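Local structure of YdhT protein (Bacillus subtilis, 3CBW) at residues G48-D60 and I91-W103. The protein catalyses the endo-hydrolysis of beta-1,4-mannosidic linkages in mannan, galactomannan and glucomannan, and takes part in glucomannan degradation. The protein carries 3 engineered substitutions. Residues are numbered along the deposited sequence; the frame is centred on the assembly and turned at random.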
loop_
_atom_site.group_PDB
_atom_site.type_symbol
_atom_site.label_atom_id
_atom_site.label_comp_id
_atom_site.label_asym_id
_atom_site.label_seq_id
_atom_site.Cartn_x
_atom_site.Cartn_y
_atom_site.Cartn_z
ATOM N N GLY A 48 7.190 7.147 -6.583
ATOM C CA GLY A 48 7.323 8.496 -6.047
ATOM C C GLY A 48 5.999 9.181 -5.756
ATOM O O GLY A 48 4.921 8.587 -5.887
ATOM N N TYR A 49 6.104 10.448 -5.367
ATOM C CA TYR A 49 4.963 11.297 -5.023
ATOM C C TYR A 49 4.512 12.079 -6.239
ATOM O O TYR A 49 5.335 12.702 -6.937
ATOM C CB TYR A 49 5.354 12.279 -3.897
ATOM C CG TYR A 49 5.631 11.570 -2.599
ATOM C CD1 TYR A 49 4.596 11.330 -1.692
ATOM C CD2 TYR A 49 6.913 11.108 -2.288
ATOM C CE1 TYR A 49 4.826 10.643 -0.504
ATOM C CE2 TYR A 49 7.148 10.417 -1.100
ATOM C CZ TYR A 49 6.095 10.193 -0.227
ATOM O OH TYR A 49 6.327 9.516 0.939
ATOM N N SER A 50 3.209 12.069 -6.494
ATOM C CA SER A 50 2.674 12.675 -7.718
ATOM C C SER A 50 3.101 14.147 -7.869
ATOM O O SER A 50 3.098 14.908 -6.898
ATOM C CB SER A 50 1.156 12.546 -7.729
ATOM O OG SER A 50 0.636 12.836 -9.016
ATOM N N HIS A 51 3.461 14.511 -9.105
ATOM C CA HIS A 51 4.053 15.815 -9.460
ATOM C C HIS A 51 5.023 16.347 -8.408
ATOM O O HIS A 51 4.854 17.435 -7.857
ATOM C CB HIS A 51 3.004 16.864 -9.793
ATOM C CG HIS A 51 3.577 18.040 -10.523
ATOM N ND1 HIS A 51 3.779 19.265 -9.924
ATOM C CD2 HIS A 51 4.053 18.152 -11.785
ATOM C CE1 HIS A 51 4.324 20.092 -10.800
ATOM N NE2 HIS A 51 4.511 19.438 -11.933
ATOM N N ASP A 52 6.045 15.557 -8.142
ATOM C CA ASP A 52 7.041 15.909 -7.144
ATOM C C ASP A 52 8.233 15.017 -7.422
ATOM O O ASP A 52 9.280 15.491 -7.884
ATOM C CB ASP A 52 6.492 15.723 -5.715
ATOM C CG ASP A 52 7.562 15.873 -4.651
ATOM O OD1 ASP A 52 8.579 16.560 -4.887
ATOM O OD2 ASP A 52 7.393 15.279 -3.571
ATOM N N THR A 53 8.077 13.719 -7.159
ATOM C CA THR A 53 9.133 12.759 -7.452
ATOM C C THR A 53 8.647 11.574 -8.288
ATOM O O THR A 53 9.466 10.791 -8.763
ATOM C CB THR A 53 9.778 12.200 -6.173
ATOM O OG1 THR A 53 8.773 11.549 -5.377
ATOM C CG2 THR A 53 10.467 13.311 -5.370
ATOM N N PHE A 54 7.333 11.420 -8.463
ATOM C CA PHE A 54 6.834 10.293 -9.243
ATOM C C PHE A 54 7.355 10.349 -10.675
ATOM O O PHE A 54 7.296 11.394 -11.323
ATOM C CB PHE A 54 5.314 10.219 -9.302
ATOM C CG PHE A 54 4.839 9.028 -10.077
ATOM C CD1 PHE A 54 4.733 7.790 -9.459
ATOM C CD2 PHE A 54 4.587 9.116 -11.448
ATOM C CE1 PHE A 54 4.341 6.672 -10.182
ATOM C CE2 PHE A 54 4.192 7.999 -12.177
ATOM C CZ PHE A 54 4.069 6.784 -11.542
ATOM N N SER A 55 7.831 9.216 -11.171
ATOM C CA SER A 55 8.187 9.098 -12.574
ATOM C C SER A 55 8.363 7.627 -12.879
ATOM O O SER A 55 8.242 6.782 -11.994
ATOM C CB SER A 55 9.484 9.846 -12.854
ATOM O OG SER A 55 10.558 9.167 -12.252
ATOM N N MET A 56 8.679 7.320 -14.129
ATOM C CA MET A 56 8.977 5.947 -14.506
ATOM C C MET A 56 10.435 5.585 -14.280
ATOM O O MET A 56 10.829 4.458 -14.555
ATOM C CB MET A 56 8.569 5.703 -15.959
ATOM C CG MET A 56 7.063 5.903 -16.197
ATOM S SD MET A 56 5.948 5.045 -15.008
ATOM C CE MET A 56 6.448 3.366 -15.295
ATOM N N ALA A 57 11.219 6.525 -13.737
ATOM C CA ALA A 57 12.654 6.306 -13.557
ATOM C C ALA A 57 12.968 5.089 -12.692
ATOM O O ALA A 57 13.861 4.308 -13.005
ATOM C CB ALA A 57 13.344 7.557 -12.983
ATOM N N GLU A 58 12.230 4.929 -11.594
ATOM C CA GLU A 58 12.440 3.781 -10.718
ATOM C C GLU A 58 12.212 2.445 -11.445
ATOM O O GLU A 58 13.053 1.561 -11.371
ATOM C CB GLU A 58 11.584 3.904 -9.442
ATOM C CG GLU A 58 11.706 2.724 -8.468
ATOM C CD GLU A 58 13.107 2.546 -7.882
ATOM O OE1 GLU A 58 13.935 3.490 -7.931
ATOM O OE2 GLU A 58 13.383 1.454 -7.341
ATOM N N ALA A 59 11.101 2.315 -12.167
ATOM C CA ALA A 59 10.856 1.112 -12.967
ATOM C C ALA A 59 11.951 0.901 -14.008
ATOM O O ALA A 59 12.423 -0.213 -14.201
ATOM C CB ALA A 59 9.497 1.184 -13.642
ATOM N N ASP A 60 12.362 1.988 -14.662
ATOM C CA ASP A 60 13.349 1.894 -15.731
ATOM C C ASP A 60 14.738 1.495 -15.213
ATOM O O ASP A 60 15.437 0.718 -15.868
ATOM C CB ASP A 60 13.391 3.196 -16.547
ATOM C CG ASP A 60 12.109 3.434 -17.350
ATOM O OD1 ASP A 60 11.363 2.463 -17.606
ATOM O OD2 ASP A 60 11.849 4.592 -17.744
ATOM N N ILE A 91 -2.844 17.253 -2.431
ATOM C CA ILE A 91 -3.178 16.104 -3.266
ATOM C C ILE A 91 -2.918 16.424 -4.733
ATOM O O ILE A 91 -3.374 17.450 -5.234
ATOM C CB ILE A 91 -4.673 15.730 -3.097
ATOM C CG1 ILE A 91 -5.047 15.493 -1.623
ATOM C CG2 ILE A 91 -5.061 14.556 -3.994
ATOM C CD1 ILE A 91 -4.369 14.313 -0.983
ATOM N N ASP A 92 -2.202 15.539 -5.419
ATOM C CA ASP A 92 -1.996 15.631 -6.872
ATOM C C ASP A 92 -2.198 14.238 -7.456
ATOM O O ASP A 92 -1.719 13.265 -6.886
ATOM C CB ASP A 92 -0.582 16.155 -7.174
ATOM C CG ASP A 92 -0.329 16.370 -8.662
ATOM O OD1 ASP A 92 -0.333 17.541 -9.107
ATOM O OD2 ASP A 92 -0.104 15.379 -9.398
ATOM N N VAL A 93 -2.906 14.145 -8.577
ATOM C CA VAL A 93 -3.258 12.844 -9.150
ATOM C C VAL A 93 -2.701 12.639 -10.562
ATOM O O VAL A 93 -3.092 11.707 -11.263
ATOM C CB VAL A 93 -4.786 12.587 -9.114
ATOM C CG1 VAL A 93 -5.323 12.764 -7.710
ATOM C CG2 VAL A 93 -5.536 13.512 -10.094
ATOM N N SER A 94 -1.749 13.476 -10.957
ATOM C CA SER A 94 -1.197 13.429 -12.316
ATOM C C SER A 94 -0.443 12.137 -12.655
ATOM O O SER A 94 -0.209 11.870 -13.833
ATOM C CB SER A 94 -0.322 14.653 -12.596
ATOM O OG SER A 94 0.841 14.662 -11.798
ATOM N N CYS A 95 -0.063 11.350 -11.648
ATOM C CA CYS A 95 0.568 10.050 -11.884
ATOM C C CYS A 95 -0.407 9.032 -12.488
ATOM O O CYS A 95 0.016 7.978 -12.940
ATOM C CB CYS A 95 1.154 9.496 -10.587
ATOM S SG CYS A 95 -0.088 9.141 -9.276
ATOM N N ASN A 96 -1.702 9.349 -12.502
ATOM C CA ASN A 96 -2.728 8.419 -12.982
ATOM C C ASN A 96 -2.455 7.828 -14.354
ATOM O O ASN A 96 -2.616 6.633 -14.549
ATOM C CB ASN A 96 -4.093 9.087 -13.020
ATOM C CG ASN A 96 -4.811 9.041 -11.690
ATOM O OD1 ASN A 96 -4.372 8.394 -10.745
ATOM N ND2 ASN A 96 -5.948 9.714 -11.625
ATOM N N GLY A 97 -2.068 8.659 -15.320
ATOM C CA GLY A 97 -1.804 8.167 -16.675
ATOM C C GLY A 97 -0.822 7.003 -16.670
ATOM O O GLY A 97 -1.061 5.964 -17.294
ATOM N N ASP A 98 0.288 7.175 -15.955
ATOM C CA ASP A 98 1.312 6.143 -15.840
ATOM C C ASP A 98 0.810 4.895 -15.123
ATOM O O ASP A 98 1.195 3.778 -15.475
ATOM C CB ASP A 98 2.558 6.696 -15.157
ATOM C CG ASP A 98 3.387 7.571 -16.084
ATOM O OD1 ASP A 98 3.310 7.403 -17.321
ATOM O OD2 ASP A 98 4.124 8.434 -15.577
ATOM N N LEU A 99 -0.061 5.078 -14.134
ATOM C CA LEU A 99 -0.628 3.924 -13.441
ATOM C C LEU A 99 -1.541 3.110 -14.357
ATOM O O LEU A 99 -1.496 1.879 -14.359
ATOM C CB LEU A 99 -1.384 4.378 -12.203
ATOM C CG LEU A 99 -0.605 5.108 -11.104
ATOM C CD1 LEU A 99 -1.520 5.436 -9.942
ATOM C CD2 LEU A 99 0.611 4.326 -10.620
ATOM N N MET A 100 -2.377 3.802 -15.125
ATOM C CA MET A 100 -3.245 3.135 -16.091
ATOM C C MET A 100 -2.433 2.405 -17.154
ATOM O O MET A 100 -2.729 1.262 -17.501
ATOM C CB MET A 100 -4.189 4.149 -16.736
ATOM C CG MET A 100 -5.127 4.841 -15.742
ATOM S SD MET A 100 -6.282 6.069 -16.428
ATOM C CE MET A 100 -5.589 6.176 -18.090
ATOM N N SER A 101 -1.376 3.049 -17.631
ATOM C CA SER A 101 -0.503 2.436 -18.620
ATOM C C SER A 101 0.204 1.220 -18.051
ATOM O O SER A 101 0.432 0.236 -18.763
ATOM C CB SER A 101 0.527 3.442 -19.119
ATOM O OG SER A 101 -0.099 4.531 -19.770
ATOM N N TYR A 102 0.540 1.280 -16.761
ATOM C CA TYR A 102 1.219 0.155 -16.126
ATOM C C TYR A 102 0.332 -1.080 -16.136
ATOM O O TYR A 102 0.803 -2.184 -16.456
ATOM C CB TYR A 102 1.677 0.488 -14.695
ATOM C CG TYR A 102 3.009 -0.145 -14.359
ATOM C CD1 TYR A 102 3.089 -1.325 -13.627
ATOM C CD2 TYR A 102 4.197 0.433 -14.800
ATOM C CE1 TYR A 102 4.313 -1.912 -13.349
ATOM C CE2 TYR A 102 5.428 -0.140 -14.516
ATOM C CZ TYR A 102 5.480 -1.311 -13.785
ATOM O OH TYR A 102 6.711 -1.870 -13.534
ATOM N N TRP A 103 -0.951 -0.895 -15.817
ATOM C CA TRP A 103 -1.938 -1.972 -15.914
ATOM C C TRP A 103 -2.079 -2.495 -17.343
ATOM O O TRP A 103 -2.043 -3.715 -17.582
ATOM C CB TRP A 103 -3.296 -1.512 -15.387
ATOM C CG TRP A 103 -4.405 -2.468 -15.708
ATOM C CD1 TRP A 103 -5.361 -2.320 -16.674
ATOM C CD2 TRP A 103 -4.640 -3.738 -15.100
ATOM N NE1 TRP A 103 -6.189 -3.415 -16.690
ATOM C CE2 TRP A 103 -5.769 -4.299 -15.733
ATOM C CE3 TRP A 103 -4.020 -4.452 -14.066
ATOM C CZ2 TRP A 103 -6.272 -5.544 -15.384
ATOM C CZ3 TRP A 103 -4.531 -5.690 -13.721
ATOM C CH2 TRP A 103 -5.653 -6.218 -14.374
HETATM O O HOH W 1 3.040 12.644 -11.286
#
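S50 docks its hydroxyl into the turn that precedes helix 96-104 (type I, V93 to N96), a hydrogen-bonded loop-to-loop contact that continues into packing of F54 and M56 along C95, D98, L99 and Y102. It sits in the loops after the neighbouring strands 41-49 and 72-79, with S50 and D92 bonded through their backbones to D76 and Y77. The contact shows how a serine and an aspartate can cross-link two loops. S50 OG donates to the anti lone pair of D92 OD2 at 2.7 Å and in turn accepts from C95 N at 3.1 Å, with an N-H...O angle of 145°. The same D92 OD2 takes S94 OG on its syn lone pair, while S94 N meets it from above the carboxylate plane, closing an Asx turn. An alanine in place of D92 would probably leave S50 OG, S94 OG and S94 N without this acceptor, and the Asx turn without its bond. One water, accepting from H51 N and donating to S94 OG, adds a second bridge.

Farther along, C95 CB lies over one face of the F54 ring, 3.7 Å from its centroid, a CH-pi contact; C95 SG, disulfide-bonded to C75, stands more distantly above the ring. At the ring's edge, D98 OD2 lies 3.4 Å from F54 CE2. M56, bent at chi2 and chi3, passes D98 and brings CE to the edge of Y102, 3.7 Å from CD2, while Y102 OH bonds to P70 O. The loops following two adjacent parallel strands are thus joined in a TIM barrel, the fold of glycosyl hydrolase family 26.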